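Local coordinates for MdbA (Actinomyces oris, PDB 4Z7X), which is a thiol-disulfide oxidoreductase of the thioredoxin superfamily that probably introduces disulfide bonds into exported proteins, including those of the sortase-mediated pilus pathway, at residues Ser125-Asn128 / Ala129-Ile133; Ser216-Glu219 / Leu220-Ser224. All coordinates share one frame; numbering follows the deposited sequence. Where two conformers were deposited one is given.

Contact 1 (Ser125-Asn128 / Ala129-Ile133); sequences SFHN and AAFEI
His127 and Phe131, one turn apart on helix 123-140, form an offset edge-to-face pair: the rim of the phenyl ring, through CD2 and CE2, stands over one face of the imidazole, with ring centres 5.3 Å apart and planes at 86°. The closest approach is 3.7 Å, His127 CE1 to Phe131 CE2. With CG anti to the backbone N (chi1 178°), the histidine ring runs alongside the phenylalanine, both pointing the same way off the helix. This side is tightly packed: Phe63 and Tyr65 add further rings around the histidine, and Phe131 touches Cys70 and Ala71 at the start of helix 68-86. Asn128 and Glu132 make the looser, partly exposed side, where the Glu132 carboxylate forms a salt bridge with Lys157. Four i to i+4 backbone bonds join the turns, among them Phe131 N to His127 O at 3.2 Å. Without the imidazole, as with an alanine here, the Phe131 edge would probably lose the ring face it stands over and Tyr65 OH its ND1 partner. The chemistry implies an aromatic cluster in which the hydrogen bond between His127 ND1 and Tyr65 OH probably helps hold the rotation of the imidazole.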
loop_
_atom_site.group_PDB
_atom_site.type_symbol
_atom_site.label_atom_id
_atom_site.label_comp_id
_atom_site.label_asym_id
_atom_site.label_seq_id
_atom_site.Cartn_x
_atom_site.Cartn_y
_atom_site.Cartn_z
ATOM N N SER A 125 6.334 4.612 -5.171
ATOM C CA SER A 125 7.754 4.290 -5.108
ATOM C C SER A 125 8.220 4.181 -3.668
ATOM O O SER A 125 9.044 3.328 -3.305
ATOM C CB SER A 125 8.556 5.360 -5.818
ATOM O OG SER A 125 8.310 5.288 -7.182
ATOM N N PHE A 126 7.669 5.038 -2.812
ATOM C CA PHE A 126 8.039 4.988 -1.379
ATOM C C PHE A 126 7.507 3.717 -0.731
ATOM O O PHE A 126 8.164 3.093 0.099
ATOM C CB PHE A 126 7.558 6.233 -0.655
ATOM C CG PHE A 126 8.013 6.293 0.768
ATOM C CD1 PHE A 126 9.369 6.442 1.085
ATOM C CD2 PHE A 126 7.114 6.227 1.792
ATOM C CE1 PHE A 126 9.783 6.504 2.395
ATOM C CE2 PHE A 126 7.532 6.288 3.137
ATOM C CZ PHE A 126 8.872 6.395 3.429
ATOM N N HIS A 127 6.298 3.341 -1.107
ATOM C CA HIS A 127 5.728 2.073 -0.652
ATOM C C HIS A 127 6.669 0.924 -0.950
ATOM O O HIS A 127 6.985 0.103 -0.095
ATOM C CB HIS A 127 4.387 1.860 -1.373
ATOM C CG HIS A 127 3.702 0.575 -1.059
ATOM N ND1 HIS A 127 3.016 0.367 0.109
ATOM C CD2 HIS A 127 3.549 -0.546 -1.797
ATOM C CE1 HIS A 127 2.491 -0.837 0.088
ATOM N NE2 HIS A 127 2.788 -1.407 -1.070
ATOM N N ASN A 128 7.106 0.868 -2.195
ATOM C CA ASN A 128 8.091 -0.136 -2.586
ATOM C C ASN A 128 9.372 -0.046 -1.779
ATOM O O ASN A 128 9.952 -1.087 -1.375
ATOM C CB ASN A 128 8.420 -0.016 -4.071
ATOM C CG ASN A 128 9.473 -1.006 -4.488
ATOM O OD1 ASN A 128 9.183 -2.203 -4.631
ATOM N ND2 ASN A 128 10.699 -0.550 -4.659
ATOM N N ALA A 129 9.876 1.173 -1.609
ATOM C CA ALA A 129 11.129 1.335 -0.923
ATOM C C ALA A 129 11.062 0.906 0.533
ATOM O O ALA A 129 12.038 0.367 1.073
ATOM C CB ALA A 129 11.637 2.762 -1.082
ATOM N N ALA A 130 9.916 1.137 1.188
ATOM C CA ALA A 130 9.761 0.763 2.593
ATOM C C ALA A 130 9.745 -0.747 2.701
ATOM O O ALA A 130 10.318 -1.305 3.619
ATOM C CB ALA A 130 8.483 1.327 3.145
ATOM N N PHE A 131 9.101 -1.418 1.753
ATOM C CA PHE A 131 9.155 -2.876 1.743
ATOM C C PHE A 131 10.560 -3.389 1.437
ATOM O O PHE A 131 10.958 -4.417 1.953
ATOM C CB PHE A 131 8.150 -3.469 0.765
ATOM C CG PHE A 131 6.829 -3.827 1.393
ATOM C CD1 PHE A 131 6.794 -4.695 2.460
ATOM C CD2 PHE A 131 5.629 -3.246 0.992
ATOM C CE1 PHE A 131 5.597 -5.066 3.047
ATOM C CE2 PHE A 131 4.431 -3.636 1.558
ATOM C CZ PHE A 131 4.420 -4.538 2.605
ATOM N N GLU A 132 11.307 -2.682 0.609
ATOM C CA GLU A 132 12.685 -3.070 0.263
ATOM C C GLU A 132 13.563 -3.064 1.509
ATOM O O GLU A 132 14.451 -3.897 1.676
ATOM C CB GLU A 132 13.235 -2.104 -0.813
ATOM C CG GLU A 132 14.620 -2.433 -1.344
ATOM C CD GLU A 132 14.895 -1.742 -2.675
ATOM O OE1 GLU A 132 13.989 -1.070 -3.220
ATOM O OE2 GLU A 132 16.024 -1.843 -3.170
ATOM N N ILE A 133 13.331 -2.098 2.384
ATOM C CA ILE A 133 14.086 -2.069 3.658
ATOM C C ILE A 133 13.879 -3.408 4.405
ATOM O O ILE A 133 14.829 -4.038 4.891
ATOM C CB ILE A 133 13.656 -0.894 4.585
ATOM C CG1 ILE A 133 14.145 0.430 4.042
ATOM C CG2 ILE A 133 14.198 -1.041 5.993
ATOM C CD1 ILE A 133 13.623 1.638 4.787
#

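Contact 2 (Ser216-Glu219 / Leu220-Ser224); sequences SLTE and LVTGS
Leu220 N and Val221 N bond back to Ser216 O and Leu217 O, at 3.1 and 2.9 Å, as regular turns of the short helix 216-222. A third such bond runs from Thr222 N to Thr218 O, 2.8 Å and nearly in line with the carbonyl. Gly223 then leaves the helix with positive phi (82°), backbone angles at which a side chain would collide with the carbonyl oxygen of Thr222, so glycine suits the position. The Thr222 hydroxyl, held between its own backbone N and carbonyl carbon (chi1 67°), lies 2.9 Å from Thr218 O and equally far, 2.9 Å, from Ser224 O; its single proton could serve either. Thr222 CG2 also packs against Thr218 O at 3.2 Å, and Ser224 OG comes back to within 3.9 Å of Glu219 CB. On another side of the helix, CG2 of Val221 meets Leu217 O at 3.2 Å, while Leu220 and Val221 both reach Phe201 of strand 198-201. Leu217 packs on His77 and Ile81 of helix 68-86, whose Glu80 accepts hydrogen bonds from Leu217 N and Thr218 OG1. A positive-phi glycine commonly ends a helix; this C-terminal helix, packed against strand 198-201 and helix 68-86, is consistent with a thioredoxin fold.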
loop_
_atom_site.group_PDB
_atom_site.type_symbol
_atom_site.label_atom_id
_atom_site.label_comp_id
_atom_site.label_asym_id
_atom_site.label_seq_id
_atom_site.Cartn_x
_atom_site.Cartn_y
_atom_site.Cartn_z
ATOM N N SER A 216 2.306 -13.054 -13.207
ATOM C CA SER A 216 1.063 -13.746 -12.853
ATOM C C SER A 216 -0.147 -12.827 -12.654
ATOM O O SER A 216 -1.247 -13.218 -13.011
ATOM C CB SER A 216 1.266 -14.704 -11.692
ATOM O OG SER A 216 1.858 -14.065 -10.593
ATOM N N LEU A 217 0.034 -11.599 -12.160
ATOM C CA LEU A 217 -1.099 -10.672 -12.059
ATOM C C LEU A 217 -1.526 -10.242 -13.461
ATOM O O LEU A 217 -2.715 -10.102 -13.738
ATOM C CB LEU A 217 -0.820 -9.428 -11.166
ATOM C CG LEU A 217 -0.711 -9.772 -9.672
ATOM C CD1 LEU A 217 -0.080 -8.597 -8.973
ATOM C CD2 LEU A 217 -2.072 -10.088 -9.078
ATOM N N THR A 218 -0.565 -9.994 -14.334
ATOM C CA THR A 218 -0.873 -9.621 -15.712
ATOM C C THR A 218 -1.709 -10.687 -16.424
ATOM O O THR A 218 -2.721 -10.379 -17.080
ATOM C CB THR A 218 0.410 -9.256 -16.460
ATOM O OG1 THR A 218 1.060 -8.203 -15.759
ATOM C CG2 THR A 218 0.120 -8.835 -17.848
ATOM N N GLU A 219 -1.322 -11.937 -16.225
ATOM C CA GLU A 219 -2.074 -13.072 -16.775
ATOM C C GLU A 219 -3.493 -13.153 -16.250
ATOM O O GLU A 219 -4.429 -13.376 -17.025
ATOM C CB GLU A 219 -1.332 -14.368 -16.513
ATOM C CG GLU A 219 0.006 -14.433 -17.256
ATOM C CD GLU A 219 1.029 -15.370 -16.623
ATOM O OE1 GLU A 219 0.659 -16.218 -15.764
ATOM O OE2 GLU A 219 2.218 -15.266 -17.000
ATOM N N LEU A 220 -3.655 -12.931 -14.951
ATOM C CA LEU A 220 -4.978 -12.872 -14.339
ATOM C C LEU A 220 -5.811 -11.746 -14.947
ATOM O O LEU A 220 -6.953 -11.939 -15.333
ATOM C CB LEU A 220 -4.822 -12.654 -12.844
ATOM C CG LEU A 220 -6.119 -12.379 -12.060
ATOM C CD1 LEU A 220 -7.131 -13.511 -12.228
ATOM C CD2 LEU A 220 -5.830 -12.100 -10.602
ATOM N N VAL A 221 -5.233 -10.549 -15.011
ATOM C CA VAL A 221 -5.962 -9.369 -15.490
ATOM C C VAL A 221 -6.341 -9.497 -16.973
ATOM O O VAL A 221 -7.464 -9.156 -17.378
ATOM C CB VAL A 221 -5.149 -8.077 -15.204
ATOM C CG1 VAL A 221 -5.737 -6.852 -15.868
ATOM C CG2 VAL A 221 -5.039 -7.863 -13.703
ATOM N N THR A 222 -5.456 -10.045 -17.790
ATOM C CA THR A 222 -5.769 -10.175 -19.217
ATOM C C THR A 222 -6.498 -11.486 -19.594
ATOM O O THR A 222 -6.924 -11.665 -20.727
ATOM C CB THR A 222 -4.488 -10.029 -20.017
ATOM O OG1 THR A 222 -3.635 -11.146 -19.744
ATOM C CG2 THR A 222 -3.773 -8.722 -19.612
ATOM N N GLY A 223 -6.658 -12.416 -18.658
ATOM C CA GLY A 223 -7.350 -13.700 -18.982
ATOM C C GLY A 223 -6.407 -14.689 -19.650
ATOM O O GLY A 223 -6.834 -15.731 -20.225
ATOM N N SER A 224 -5.135 -14.283 -19.586
ATOM C CA SER A 224 -3.891 -14.998 -19.897
ATOM C C SER A 224 -3.467 -14.618 -21.259
ATOM O O SER A 224 -3.379 -13.423 -21.476
ATOM C CB SER A 224 -3.942 -16.489 -19.630
ATOM O OG SER A 224 -4.022 -16.662 -18.218
#

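In the fold
Contacts 1 and 2 are separate helical turns, their centres 24 Å apart and their nearest atoms about 11 Å apart, and both pack against helix 68-86. Contact 1 meets it from Cys70 to Thr78, contact 2 from His77 to Leu84. At the start of that helix Cys67 and Cys70 make up a CxxC sequence, with both thiols free, probably the redox site as in thioredoxin relatives. Contact 1 lies on helix 123-140 of the helical region following helix 103-118, about 10 Å from the chain centre, whereas contact 2 closes the modelled chain at 20 Å from that centre. The His127 side chain is about 10 Å from the bound cyclohexylamino-hydroxypropanesulfonic acid, whose pocket includes Leu116, Pro120 and Ser123.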